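Local coordinates for protein phosphonate monoester hydrolase (Ruegeria pomeroyi, PDB 4UPK) that belongs to the sulfatase family of the alkaline phosphatase clan and forms an assembly of four protein chains, at residues Phe450-Ser455 against Phe472-Pro477; Thr362-Ala367 against Met479-Gln484; Leu435-Pro440 against Thr444-Glu449; Asp271-Glu276 against Gly353-Trp358; Ala465-Val470 against Ala499-Arg504. All coordinates share one frame; numbering follows the deposited sequence.

Contact 1 (Phe450-Ser455 against Phe472-Pro477)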
# COMPACT_ATOMS: atom_id res chain seq x y z
N PHE A 450 17.97 -26.28 27.63
CA PHE A 450 18.71 -25.11 28.11
C PHE A 450 17.91 -23.95 28.70
O PHE A 450 18.49 -23.12 29.39
CB PHE A 450 19.85 -24.71 27.14
CG PHE A 450 20.67 -25.88 26.67
CD1 PHE A 450 21.53 -26.54 27.55
CD2 PHE A 450 20.60 -26.32 25.36
CE1 PHE A 450 22.29 -27.64 27.11
CE2 PHE A 450 21.36 -27.41 24.92
CZ PHE A 450 22.20 -28.06 25.80
N GLY A 451 16.59 -23.95 28.51
CA GLY A 451 15.69 -23.00 29.15
C GLY A 451 15.55 -21.58 28.64
O GLY A 451 14.94 -20.77 29.33
N PHE A 452 16.03 -21.29 27.43
CA PHE A 452 15.96 -19.96 26.82
C PHE A 452 14.67 -19.81 25.98
O PHE A 452 14.13 -20.80 25.48
CB PHE A 452 17.24 -19.67 25.97
CG PHE A 452 17.46 -20.63 24.82
CD1 PHE A 452 16.92 -20.38 23.56
CD2 PHE A 452 18.21 -21.80 24.99
CE1 PHE A 452 17.10 -21.28 22.50
CE2 PHE A 452 18.40 -22.70 23.93
CZ PHE A 452 17.82 -22.44 22.70
N GLY A 453 14.23 -18.56 25.79
CA GLY A 453 13.04 -18.24 25.02
C GLY A 453 13.29 -17.98 23.55
O GLY A 453 14.45 -18.01 23.10
N PRO A 454 12.22 -17.67 22.77
CA PRO A 454 12.39 -17.49 21.31
C PRO A 454 13.05 -16.20 20.79
O PRO A 454 13.12 -16.01 19.57
CB PRO A 454 10.98 -17.72 20.76
CG PRO A 454 10.08 -17.29 21.87
CD PRO A 454 10.79 -17.62 23.15
N SER A 455 13.54 -15.34 21.71
CA SER A 455 14.31 -14.13 21.40
C SER A 455 15.82 -14.45 21.53
O SER A 455 16.65 -13.64 21.12
CB SER A 455 13.93 -12.99 22.35
OG SER A 455 12.72 -12.35 21.97
N PHE A 472 26.67 -18.18 20.85
CA PHE A 472 25.23 -18.29 21.14
C PHE A 472 24.67 -17.01 21.77
O PHE A 472 25.33 -16.40 22.60
CB PHE A 472 24.99 -19.46 22.13
CG PHE A 472 25.34 -20.81 21.57
CD1 PHE A 472 26.64 -21.31 21.69
CD2 PHE A 472 24.40 -21.56 20.88
CE1 PHE A 472 26.97 -22.54 21.14
CE2 PHE A 472 24.74 -22.81 20.35
CZ PHE A 472 26.02 -23.29 20.49
N ALA A 473 23.40 -16.64 21.43
CA ALA A 473 22.65 -15.53 22.02
C ALA A 473 22.27 -15.96 23.45
O ALA A 473 22.31 -15.16 24.38
CB ALA A 473 21.40 -15.24 21.20
N ALA A 474 21.92 -17.26 23.61
CA ALA A 474 21.60 -17.90 24.89
C ALA A 474 22.88 -18.09 25.73
O ALA A 474 24.00 -17.98 25.21
CB ALA A 474 20.94 -19.24 24.63
N ASP A 475 22.71 -18.36 27.02
CA ASP A 475 23.83 -18.54 27.95
C ASP A 475 24.56 -19.88 27.81
O ASP A 475 24.71 -20.63 28.79
CB ASP A 475 23.39 -18.25 29.39
CG ASP A 475 24.24 -17.18 30.02
OD1 ASP A 475 25.32 -17.52 30.55
OD2 ASP A 475 23.87 -15.97 29.92
N LEU A 476 25.04 -20.17 26.60
CA LEU A 476 25.82 -21.36 26.24
C LEU A 476 27.21 -20.90 25.84
O LEU A 476 27.32 -19.91 25.12
CB LEU A 476 25.17 -22.12 25.08
CG LEU A 476 23.90 -22.91 25.38
CD1 LEU A 476 23.30 -23.45 24.10
CD2 LEU A 476 24.18 -24.07 26.37
N PRO A 477 28.29 -21.58 26.29
CA PRO A 477 29.64 -21.11 25.94
C PRO A 477 30.00 -21.19 24.45
O PRO A 477 29.43 -21.98 23.70
CB PRO A 477 30.56 -21.98 26.81
CG PRO A 477 29.78 -23.20 27.10
CD PRO A 477 28.35 -22.76 27.19
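Phe450 and Leu476 meet through a methyl laid on a ring: Leu476 CD2 sits 4.0 Å from the centroid of the Phe450 ring, 18° off its normal. The two side chains cross at about a right angle, and CD2 leans toward the CD1 side of the ring, with Phe450 CD1 to Leu476 CD2 at 3.8 Å. The other branch of Leu476, CD1, turns to a face of the Phe472 ring, which places the leucine between two aromatics. A second CH-pi contact repeats the idea on a smaller scale. Ala474 CB lies over the Phe452 ring, equally near CG and CD2 of Phe452, at 3.8 Å; the phenylalanine holds its CG between the backbone N and the carbonyl carbon (chi1 61°), which turns the face of the ring to Ala474. That ring also receives Phe450 CB at its edge. Ala474 O accepts from Leu476 N at 2.8 Å, closing an inverse gamma turn centred on Asp475. The contact thus joins the loop after helix 445-450 to the turn between strands 467-472 and 479-482; Phe452 also packs on Trp446 of that helix, while Arg511 of a second subunit binds Phe472 O.

Contact 2 (Thr362-Ala367 against Met479-Gln484)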
# COMPACT_ATOMS: atom_id res chain seq x y z
N THR A 362 22.84 -27.85 12.81
CA THR A 362 24.13 -27.94 13.51
C THR A 362 25.03 -26.77 13.11
O THR A 362 24.61 -25.88 12.35
CB THR A 362 24.76 -29.34 13.33
OG1 THR A 362 25.89 -29.44 14.18
CG2 THR A 362 25.16 -29.63 11.89
N VAL A 363 26.29 -26.78 13.59
CA VAL A 363 27.30 -25.72 13.38
C VAL A 363 28.52 -26.19 12.57
O VAL A 363 29.39 -25.36 12.28
CB VAL A 363 27.70 -25.04 14.73
CG1 VAL A 363 26.49 -24.40 15.40
CG2 VAL A 363 28.39 -26.02 15.67
N TYR A 364 28.60 -27.50 12.24
CA TYR A 364 29.73 -28.01 11.45
C TYR A 364 29.60 -27.65 9.98
O TYR A 364 28.48 -27.55 9.46
CB TYR A 364 29.95 -29.53 11.66
CG TYR A 364 30.36 -29.91 13.06
CD1 TYR A 364 31.45 -29.29 13.69
CD2 TYR A 364 29.67 -30.89 13.78
CE1 TYR A 364 31.83 -29.63 14.98
CE2 TYR A 364 30.06 -31.26 15.06
CZ TYR A 364 31.15 -30.63 15.66
OH TYR A 364 31.52 -30.96 16.94
N ASP A 365 30.76 -27.44 9.32
CA ASP A 365 30.90 -27.03 7.93
C ASP A 365 30.11 -27.83 6.91
O ASP A 365 29.56 -27.23 5.98
CB ASP A 365 32.39 -26.91 7.52
CG ASP A 365 33.13 -25.73 8.16
OD1 ASP A 365 32.46 -24.84 8.75
OD2 ASP A 365 34.37 -25.68 8.05
N ALA A 366 30.02 -29.18 7.08
CA ALA A 366 29.28 -30.06 6.17
C ALA A 366 27.81 -29.64 5.98
O ALA A 366 27.24 -29.87 4.91
CB ALA A 366 29.40 -31.52 6.62
N ALA A 367 27.22 -28.95 6.98
CA ALA A 367 25.84 -28.44 6.92
C ALA A 367 25.71 -27.15 6.07
O ALA A 367 24.58 -26.80 5.71
CB ALA A 367 25.33 -28.20 8.34
N MET A 479 32.25 -22.03 20.93
CA MET A 479 33.01 -23.15 20.42
C MET A 479 34.17 -22.55 19.65
O MET A 479 34.03 -21.50 19.04
CB MET A 479 32.18 -24.08 19.48
CG MET A 479 30.86 -24.51 20.04
SD MET A 479 30.17 -25.85 19.08
CE MET A 479 28.46 -25.76 19.53
N LEU A 480 35.30 -23.21 19.69
CA LEU A 480 36.47 -22.78 18.94
C LEU A 480 37.17 -23.99 18.34
O LEU A 480 37.57 -24.87 19.08
CB LEU A 480 37.40 -21.91 19.77
CG LEU A 480 38.55 -21.25 18.98
CD1 LEU A 480 38.04 -20.18 18.05
CD2 LEU A 480 39.60 -20.71 19.94
N PHE A 481 37.27 -24.04 17.00
CA PHE A 481 37.91 -25.12 16.26
C PHE A 481 39.13 -24.59 15.52
O PHE A 481 39.02 -23.69 14.71
CB PHE A 481 36.90 -25.81 15.30
CG PHE A 481 35.58 -26.18 15.95
CD1 PHE A 481 35.52 -27.12 16.97
CD2 PHE A 481 34.39 -25.60 15.52
CE1 PHE A 481 34.31 -27.46 17.58
CE2 PHE A 481 33.17 -25.95 16.12
CZ PHE A 481 33.13 -26.88 17.14
N ASP A 482 40.31 -25.14 15.84
CA ASP A 482 41.58 -24.78 15.23
C ASP A 482 41.88 -25.74 14.05
O ASP A 482 42.10 -26.94 14.26
CB ASP A 482 42.69 -24.84 16.30
CG ASP A 482 44.10 -24.46 15.84
OD1 ASP A 482 44.26 -24.02 14.67
OD2 ASP A 482 45.04 -24.64 16.64
N HIS A 483 41.89 -25.21 12.82
CA HIS A 483 42.18 -25.98 11.62
C HIS A 483 43.67 -26.33 11.41
O HIS A 483 44.00 -27.14 10.55
CB HIS A 483 41.44 -25.44 10.38
CG HIS A 483 39.95 -25.32 10.58
ND1 HIS A 483 39.13 -26.45 10.65
CD2 HIS A 483 39.18 -24.22 10.72
CE1 HIS A 483 37.90 -26.00 10.83
NE2 HIS A 483 37.88 -24.66 10.88
N GLN A 484 44.56 -25.77 12.25
CA GLN A 484 45.99 -26.09 12.28
C GLN A 484 46.24 -27.19 13.34
O GLN A 484 47.33 -27.75 13.40
CB GLN A 484 46.82 -24.84 12.60
CG GLN A 484 47.31 -24.11 11.35
CD GLN A 484 47.97 -22.79 11.66
OE1 GLN A 484 47.68 -21.78 11.03
NE2 GLN A 484 48.88 -22.77 12.64
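Tyr364 and Phe481 form the tight part of this contact, an oblique aromatic pair with centroids 5.6 Å apart and planes at 46°. The touch is narrow: Tyr364 CE1 comes to 3.7 Å from Phe481 CZ, and the two side chains cross at about a right angle. Beside them Val363 and Met479 reach toward each other tip to tip. Val363 CG2 lies 3.9 Å from both SD and CE of Met479. The methionine gets there because its chain runs extended beyond CG (chi2 -167°), carrying sulfur and methyl far from the strand. All four residues are buried, and no hydrogen bond joins the two segments. Toward the other end the fit slackens. Asp365 and His483 stand farther apart, Asp365 OD2 to His483 NE2 at 4.6 Å, and each turns to a different partner: Asp365 OD1 to Arg463, His483 NE2 to Thr468. Gln484 is exposed, while its backbone N donates to OD1 of the buried Asp482 in an Asx turn; Arg466 also pairs with that oxygen. The contact sets the loop between strands 340-346 and 372-375 against strand 479-482, outermost in this chain's four-stranded antiparallel sheet, with Phe280 of helix 280-286 packing on Val363, Tyr364 and Met479.

Contact 3 (Leu435-Pro440 against Thr444-Glu449)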
# COMPACT_ATOMS: atom_id res chain seq x y z
N LEU A 435 22.13 -19.48 12.64
CA LEU A 435 21.13 -20.53 12.87
C LEU A 435 20.24 -20.05 13.99
O LEU A 435 20.63 -19.17 14.75
CB LEU A 435 21.83 -21.87 13.24
CG LEU A 435 21.00 -23.16 13.21
CD1 LEU A 435 20.76 -23.64 11.78
CD2 LEU A 435 21.70 -24.28 13.99
N ASP A 436 19.01 -20.56 14.04
CA ASP A 436 18.09 -20.23 15.11
C ASP A 436 17.60 -21.55 15.68
O ASP A 436 17.01 -22.35 14.94
CB ASP A 436 16.93 -19.31 14.67
CG ASP A 436 16.19 -18.74 15.87
OD1 ASP A 436 15.51 -19.50 16.57
OD2 ASP A 436 16.38 -17.54 16.16
N ILE A 437 17.91 -21.79 16.97
CA ILE A 437 17.58 -23.00 17.72
C ILE A 437 16.37 -22.84 18.66
O ILE A 437 16.25 -23.56 19.65
CB ILE A 437 18.83 -23.70 18.36
CG1 ILE A 437 19.55 -22.81 19.38
CG2 ILE A 437 19.77 -24.23 17.27
CD1 ILE A 437 20.48 -23.50 20.25
N SER A 438 15.46 -21.90 18.31
CA SER A 438 14.20 -21.66 19.03
C SER A 438 13.01 -21.77 18.06
O SER A 438 13.19 -21.70 16.85
CB SER A 438 14.22 -20.29 19.72
OG SER A 438 14.00 -19.23 18.79
N GLU A 439 11.81 -22.03 18.60
CA GLU A 439 10.56 -22.18 17.84
C GLU A 439 9.47 -21.54 18.68
O GLU A 439 9.26 -22.01 19.81
CB GLU A 439 10.26 -23.66 17.53
CG GLU A 439 9.13 -23.88 16.53
CD GLU A 439 9.39 -23.33 15.14
OE1 GLU A 439 10.32 -23.83 14.46
OE2 GLU A 439 8.68 -22.40 14.73
N PRO A 440 8.87 -20.40 18.21
CA PRO A 440 7.90 -19.66 19.05
C PRO A 440 6.71 -20.42 19.64
O PRO A 440 6.35 -20.15 20.79
CB PRO A 440 7.45 -18.51 18.14
CG PRO A 440 8.53 -18.36 17.14
CD PRO A 440 9.07 -19.73 16.91
N THR A 444 11.90 -26.12 21.01
CA THR A 444 12.84 -27.09 20.45
C THR A 444 13.50 -27.90 21.57
O THR A 444 13.37 -27.54 22.74
CB THR A 444 13.94 -26.37 19.59
OG1 THR A 444 14.80 -25.59 20.42
CG2 THR A 444 13.38 -25.54 18.45
N LEU A 445 14.26 -28.94 21.20
CA LEU A 445 15.02 -29.76 22.14
C LEU A 445 16.07 -28.93 22.90
O LEU A 445 16.25 -29.15 24.09
CB LEU A 445 15.65 -31.02 21.47
CG LEU A 445 14.65 -32.04 20.86
CD1 LEU A 445 15.36 -33.00 19.93
CD2 LEU A 445 13.96 -32.82 21.92
N TRP A 446 16.69 -27.93 22.24
CA TRP A 446 17.65 -26.99 22.84
C TRP A 446 16.97 -26.10 23.87
O TRP A 446 17.54 -25.85 24.92
CB TRP A 446 18.28 -26.11 21.76
CG TRP A 446 19.16 -26.85 20.80
CD1 TRP A 446 20.46 -27.20 20.98
CD2 TRP A 446 18.81 -27.26 19.47
NE1 TRP A 446 20.95 -27.82 19.86
CE2 TRP A 446 19.96 -27.86 18.91
CE3 TRP A 446 17.63 -27.21 18.71
CZ2 TRP A 446 19.97 -28.41 17.62
CZ3 TRP A 446 17.63 -27.77 17.43
CH2 TRP A 446 18.79 -28.37 16.91
N GLN A 447 15.73 -25.62 23.57
CA GLN A 447 14.95 -24.76 24.47
C GLN A 447 14.53 -25.52 25.70
O GLN A 447 14.58 -24.95 26.79
CB GLN A 447 13.69 -24.22 23.77
CG GLN A 447 13.98 -23.04 22.88
CD GLN A 447 12.70 -22.44 22.35
OE1 GLN A 447 12.16 -22.88 21.34
NE2 GLN A 447 12.22 -21.41 23.01
N GLN A 448 14.10 -26.80 25.52
CA GLN A 448 13.67 -27.69 26.58
C GLN A 448 14.82 -28.01 27.54
O GLN A 448 14.61 -28.03 28.75
CB GLN A 448 13.11 -29.00 25.99
CG GLN A 448 11.74 -28.88 25.36
CD GLN A 448 11.43 -30.04 24.46
OE1 GLN A 448 11.37 -31.20 24.88
NE2 GLN A 448 11.18 -29.75 23.18
N GLU A 449 16.03 -28.25 27.01
CA GLU A 449 17.20 -28.61 27.80
C GLU A 449 17.92 -27.39 28.37
O GLU A 449 18.46 -27.47 29.48
CB GLU A 449 18.17 -29.48 26.95
CG GLU A 449 19.24 -30.20 27.77
CD GLU A 449 19.99 -31.32 27.05
OE1 GLU A 449 19.32 -32.20 26.47
OE2 GLU A 449 21.24 -31.34 27.13
O HOH W 1 9.33 -21.12 22.21
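Thr444 OG1 donates to Ile437 O at 2.6 Å, the short bond that ties the N-terminus of the helix to the residue just after the strand. The hydroxyl approaches from above the carbonyl plane and at the same time accepts from Gln447 N, so it serves both as N-cap and as cross-link. Its position follows from chi1 of 68°, which sets OG1 between the backbone N and the carbonyl carbon. Gln447 answers from the helix: its OE1 accepts from Glu439 N at 2.9 Å and, from the opposite face of the amide, from Thr444 N at 3.3 Å, completing a capping box. Two donors on one oxygen, together with a water that accepts from Gln447 NE2 and donates to Glu439 O, fix the rotation of the amide; NE2 also donates to Phe452 O. On the strand side an Asx turn organises the chain, Asp436 OD1 taking both Ser438 N and, on its syn lone pair, Ser438 OG at 2.7 Å. Arg102 reaches the same two side chains.

Outside this polar layer lies apolar packing. Ile437 spreads over one face of Trp446: CG2 stands 3.8 Å from the centroid of the six-membered ring, 9° off its normal, while Ile437 CD1 comes to 3.6 Å from Trp446 CG. Glu439 CB meets Thr444 CG2. Phe279 stacks on Trp446 and accepts from its NE1 through the backbone oxygen. The contact thereby folds helix 445-450 back against the end of strand 431-436, outermost within this chain, with helix 280-286 packing on the indole and strand 458-463 alongside Ile437.

Contact 4 (Asp271-Glu276 against Gly353-Trp358)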
# COMPACT_ATOMS: atom_id res chain seq x y z
N ASP A 271 28.37 -39.87 23.08
CA ASP A 271 28.77 -39.12 24.25
C ASP A 271 30.06 -38.35 24.04
O ASP A 271 30.25 -37.37 24.75
CB ASP A 271 28.80 -39.97 25.54
CG ASP A 271 29.73 -41.17 25.53
OD1 ASP A 271 29.82 -41.84 24.48
OD2 ASP A 271 30.31 -41.48 26.60
N ASP A 272 30.93 -38.75 23.08
CA ASP A 272 32.20 -38.05 22.75
C ASP A 272 31.89 -36.79 22.00
O ASP A 272 32.57 -35.78 22.18
CB ASP A 272 33.12 -38.91 21.87
CG ASP A 272 33.49 -40.26 22.47
OD1 ASP A 272 33.71 -40.32 23.69
OD2 ASP A 272 33.56 -41.24 21.71
N GLU A 273 30.88 -36.87 21.14
CA GLU A 273 30.37 -35.78 20.33
C GLU A 273 29.78 -34.67 21.19
O GLU A 273 30.09 -33.49 21.00
CB GLU A 273 29.34 -36.32 19.30
CG GLU A 273 29.95 -37.01 18.09
CD GLU A 273 31.05 -36.30 17.31
OE1 GLU A 273 31.20 -35.06 17.43
OE2 GLU A 273 31.74 -36.98 16.52
N THR A 274 28.93 -35.07 22.13
CA THR A 274 28.23 -34.20 23.06
C THR A 274 29.19 -33.66 24.14
O THR A 274 28.97 -32.56 24.64
CB THR A 274 27.00 -34.89 23.62
OG1 THR A 274 27.43 -36.04 24.30
CG2 THR A 274 26.06 -35.34 22.56
N ALA A 275 30.26 -34.40 24.50
CA ALA A 275 31.28 -33.93 25.46
C ALA A 275 32.00 -32.67 24.94
O ALA A 275 32.49 -31.89 25.75
CB ALA A 275 32.30 -35.03 25.76
N GLU A 276 32.03 -32.48 23.61
CA GLU A 276 32.67 -31.34 22.96
C GLU A 276 31.92 -30.02 23.23
O GLU A 276 32.56 -28.99 23.46
CB GLU A 276 32.95 -31.59 21.46
CG GLU A 276 34.03 -32.64 21.20
CD GLU A 276 35.35 -32.46 21.94
OE1 GLU A 276 35.90 -31.34 21.92
OE2 GLU A 276 35.84 -33.46 22.51
N GLY A 353 25.47 -38.49 8.62
CA GLY A 353 26.03 -39.40 9.62
C GLY A 353 27.28 -38.86 10.27
O GLY A 353 27.70 -39.38 11.30
N ASP A 354 27.90 -37.82 9.65
CA ASP A 354 29.10 -37.18 10.18
C ASP A 354 28.78 -36.63 11.55
O ASP A 354 27.73 -36.01 11.72
CB ASP A 354 29.60 -36.04 9.25
CG ASP A 354 30.37 -36.48 8.02
OD1 ASP A 354 30.48 -37.70 7.78
OD2 ASP A 354 30.86 -35.59 7.28
N ARG A 355 29.67 -36.89 12.54
CA ARG A 355 29.58 -36.41 13.93
C ARG A 355 28.30 -36.90 14.64
O ARG A 355 27.73 -36.17 15.46
CB ARG A 355 29.72 -34.87 14.00
CG ARG A 355 30.84 -34.28 13.12
CD ARG A 355 32.20 -34.91 13.40
NE ARG A 355 32.60 -34.73 14.81
CZ ARG A 355 33.23 -33.67 15.28
NH1 ARG A 355 33.60 -32.68 14.47
NH2 ARG A 355 33.53 -33.59 16.57
N HIS A 356 27.85 -38.11 14.29
CA HIS A 356 26.65 -38.82 14.80
C HIS A 356 25.36 -38.02 14.59
O HIS A 356 24.43 -38.12 15.39
CB HIS A 356 26.85 -39.30 16.25
CG HIS A 356 27.98 -40.26 16.41
ND1 HIS A 356 27.80 -41.61 16.23
CD2 HIS A 356 29.28 -40.02 16.69
CE1 HIS A 356 28.99 -42.16 16.44
NE2 HIS A 356 29.91 -41.24 16.71
N SER A 357 25.31 -37.23 13.49
CA SER A 357 24.19 -36.37 13.17
C SER A 357 23.78 -36.41 11.70
O SER A 357 24.57 -36.82 10.84
CB SER A 357 24.43 -34.94 13.66
OG SER A 357 25.55 -34.39 13.00
N TRP A 358 22.52 -36.02 11.42
CA TRP A 358 21.90 -36.00 10.11
C TRP A 358 21.23 -34.66 9.93
O TRP A 358 20.91 -33.99 10.93
CB TRP A 358 20.88 -37.14 10.00
CG TRP A 358 21.52 -38.50 10.06
CD1 TRP A 358 21.94 -39.14 11.18
CD2 TRP A 358 21.95 -39.29 8.95
NE1 TRP A 358 22.63 -40.28 10.84
CE2 TRP A 358 22.60 -40.42 9.48
CE3 TRP A 358 21.84 -39.16 7.55
CZ2 TRP A 358 23.12 -41.44 8.66
CZ3 TRP A 358 22.36 -40.16 6.74
CH2 TRP A 358 23.00 -41.28 7.29
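Glu273 and Arg355 are joined by a buried salt bridge with one straight bond and two bent ones. Arg355 NE donates to Glu273 OE2 at 3.0 Å and 172°, with the oxygen in the guanidinium plane and the nitrogen on the syn side of the carboxylate. Weak bonds run from NE and NH2 of Arg355 to Glu273 OE1, the NH2 one measuring 2.9 Å. The carboxylate and guanidinium planes are 59° apart, so this is not the flat two-by-two pairing of some arginine-carboxylate bridges. Both chains are folded to meet here: Glu273 bends at chi2 (-51°), and Arg355 at chi2 and chi3. Glu273 CG also approaches the edge of the His356 ring, 3.4 Å from CD2.

The next shell fixes these groups. Leu267 gives its N to Glu273 OE2 and its O to His356 NE2, tying both sides of the contact to one backbone residue. Arg355 NH1 donates to Glu488 O, and the guanidinium makes cation-pi contacts with Phe489 and Tyr364. With a carboxylate so close, the positive charge of Arg355 is probably well compensated in this buried setting. In the loop itself, Asp354 O accepts from Ser357 OG at 3.0 Å and from Ser357 N, which braces the turn carrying Arg355 and His356, both at positive phi. Asp354 in turn forms a salt bridge with Arg45. The arrangement is a buried helix-to-loop ion pair within the sulfatase-family region, linking helix 270-275 to the loop that follows strand 340-346 of the large mixed sheet.

Contact 5 (Ala465-Val470 against Ala499-Arg504)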
# COMPACT_ATOMS: atom_id res chain seq x y z
N ALA A 465 40.60 -18.19 8.36
CA ALA A 465 41.57 -19.06 7.67
C ALA A 465 42.09 -20.23 8.55
O ALA A 465 42.31 -21.35 8.06
CB ALA A 465 42.75 -18.23 7.17
N ARG A 466 42.25 -19.97 9.87
CA ARG A 466 42.71 -20.92 10.87
C ARG A 466 41.58 -21.42 11.81
O ARG A 466 41.49 -22.61 12.09
CB ARG A 466 43.86 -20.30 11.70
CG ARG A 466 44.40 -21.27 12.74
CD ARG A 466 45.57 -20.74 13.49
NE ARG A 466 45.88 -21.63 14.61
CZ ARG A 466 46.55 -21.27 15.69
NH1 ARG A 466 46.99 -20.03 15.82
NH2 ARG A 466 46.77 -22.14 16.66
N PHE A 467 40.76 -20.51 12.33
CA PHE A 467 39.73 -20.89 13.29
C PHE A 467 38.31 -20.80 12.81
O PHE A 467 38.00 -20.10 11.83
CB PHE A 467 39.87 -20.04 14.56
CG PHE A 467 41.14 -20.17 15.36
CD1 PHE A 467 41.28 -21.17 16.32
CD2 PHE A 467 42.17 -19.25 15.22
CE1 PHE A 467 42.44 -21.26 17.10
CE2 PHE A 467 43.33 -19.34 16.01
CZ PHE A 467 43.46 -20.36 16.92
N THR A 468 37.43 -21.50 13.53
CA THR A 468 35.97 -21.43 13.40
C THR A 468 35.47 -21.15 14.80
O THR A 468 35.79 -21.87 15.74
CB THR A 468 35.34 -22.67 12.75
OG1 THR A 468 35.83 -22.79 11.42
CG2 THR A 468 33.81 -22.60 12.73
N LEU A 469 34.73 -20.06 14.93
CA LEU A 469 34.14 -19.62 16.18
C LEU A 469 32.61 -19.77 16.10
O LEU A 469 32.01 -19.42 15.08
CB LEU A 469 34.53 -18.14 16.46
CG LEU A 469 33.75 -17.43 17.59
CD1 LEU A 469 34.27 -17.80 18.97
CD2 LEU A 469 33.80 -15.98 17.40
N VAL A 470 32.00 -20.31 17.17
CA VAL A 470 30.55 -20.45 17.32
C VAL A 470 30.16 -19.65 18.57
O VAL A 470 30.72 -19.86 19.64
CB VAL A 470 30.05 -21.92 17.38
CG1 VAL A 470 28.54 -21.99 17.61
CG2 VAL A 470 30.45 -22.70 16.11
N ALA A 499 42.59 -18.26 24.66
CA ALA A 499 41.79 -17.14 25.18
C ALA A 499 41.93 -15.84 24.34
O ALA A 499 40.93 -15.17 24.09
CB ALA A 499 42.10 -16.89 26.65
N ALA A 500 43.15 -15.52 23.89
CA ALA A 500 43.42 -14.36 23.04
C ALA A 500 42.84 -14.53 21.63
O ALA A 500 42.34 -13.55 21.08
CB ALA A 500 44.92 -14.08 22.99
N ASP A 501 42.87 -15.78 21.06
CA ASP A 501 42.30 -16.07 19.74
C ASP A 501 40.79 -15.94 19.81
O ASP A 501 40.20 -15.33 18.92
CB ASP A 501 42.68 -17.47 19.24
CG ASP A 501 44.16 -17.73 19.07
OD1 ASP A 501 44.83 -16.93 18.38
OD2 ASP A 501 44.62 -18.79 19.52
N LEU A 502 40.19 -16.49 20.89
CA LEU A 502 38.74 -16.45 21.19
C LEU A 502 38.24 -15.00 21.27
O LEU A 502 37.24 -14.67 20.62
CB LEU A 502 38.46 -17.22 22.52
CG LEU A 502 37.00 -17.37 22.99
CD1 LEU A 502 36.22 -18.28 22.06
CD2 LEU A 502 36.95 -17.91 24.40
N ALA A 503 38.95 -14.14 22.03
CA ALA A 503 38.60 -12.73 22.19
C ALA A 503 38.70 -11.94 20.86
O ALA A 503 37.83 -11.11 20.57
CB ALA A 503 39.47 -12.09 23.27
N ARG A 504 39.76 -12.21 20.08
CA ARG A 504 40.04 -11.58 18.78
C ARG A 504 38.97 -11.93 17.73
O ARG A 504 38.48 -11.04 17.02
CB ARG A 504 41.45 -11.97 18.29
CG ARG A 504 41.83 -11.42 16.90
CD ARG A 504 43.20 -11.86 16.44
NE ARG A 504 43.40 -13.30 16.58
CZ ARG A 504 43.09 -14.21 15.66
NH1 ARG A 504 42.58 -13.83 14.49
NH2 ARG A 504 43.29 -15.49 15.90
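Phe467 and Asp501 make the main van der Waals contact, the carboxylate of the helix lying obliquely against the ring of the strand. Asp501 OD2 comes to 3.3 Å from Phe467 CZ, and the ring and carboxylate planes are 38° apart. Asp501 CB adds an off-centre CH-pi contact, 4.2 Å from the ring centroid. The apolar share belongs to two leucines, Leu469 CD1 meeting Leu502 CD1 at 3.7 Å. Leu502 starts off pointing away from the strand, but with CG anti to its own N (chi1 -177°) its end swings back. Charged contacts lie round the aromatic. Arg504, bent at chi3, presents the edge of its guanidinium to Phe467 CE2 and pairs with Asp501 in a salt bridge, NH2 to OD1 at 3.3 Å. Phe467 CZ also lies over the face of the Arg466 guanidinium, while Asp501 OD2 is bonded to His498 ND1. Helix segment 499-504 crosses strand segment 467-470 at -66°, axes 9.8 Å apart at closest approach. No hydrogen bond spans the segments; the helix rests on van der Waals contact, partly leucine on leucine and partly charged groups against a ring. Asp501 probably balances Arg504, while Arg466 is paired with Asp482.

How the contacts relate
Contacts 2, 3 and 5 all reach the four-stranded antiparallel sheet: contacts 3 and 2 at the strands outermost within this chain, 431-436 and 479-482, and contact 5 at 467-472, neighbour of the latter. Contact 1 joins loops at one end of that sheet and touches contact 3 through Phe452 and contact 2 through Phe472. Contact 4 involves helix 270-275 and a loop leaving the large mixed sheet, and adjoins contact 2. The buried contacts differ in chemistry: contact 2 is apolar and aromatic, contact 3 combines capping bonds with indole packing, and contact 4 rests on an ion pair. Contacts 1 and 5 are only partly buried; both use phenylalanine rings, against aliphatic carbons in one and charged groups in the other.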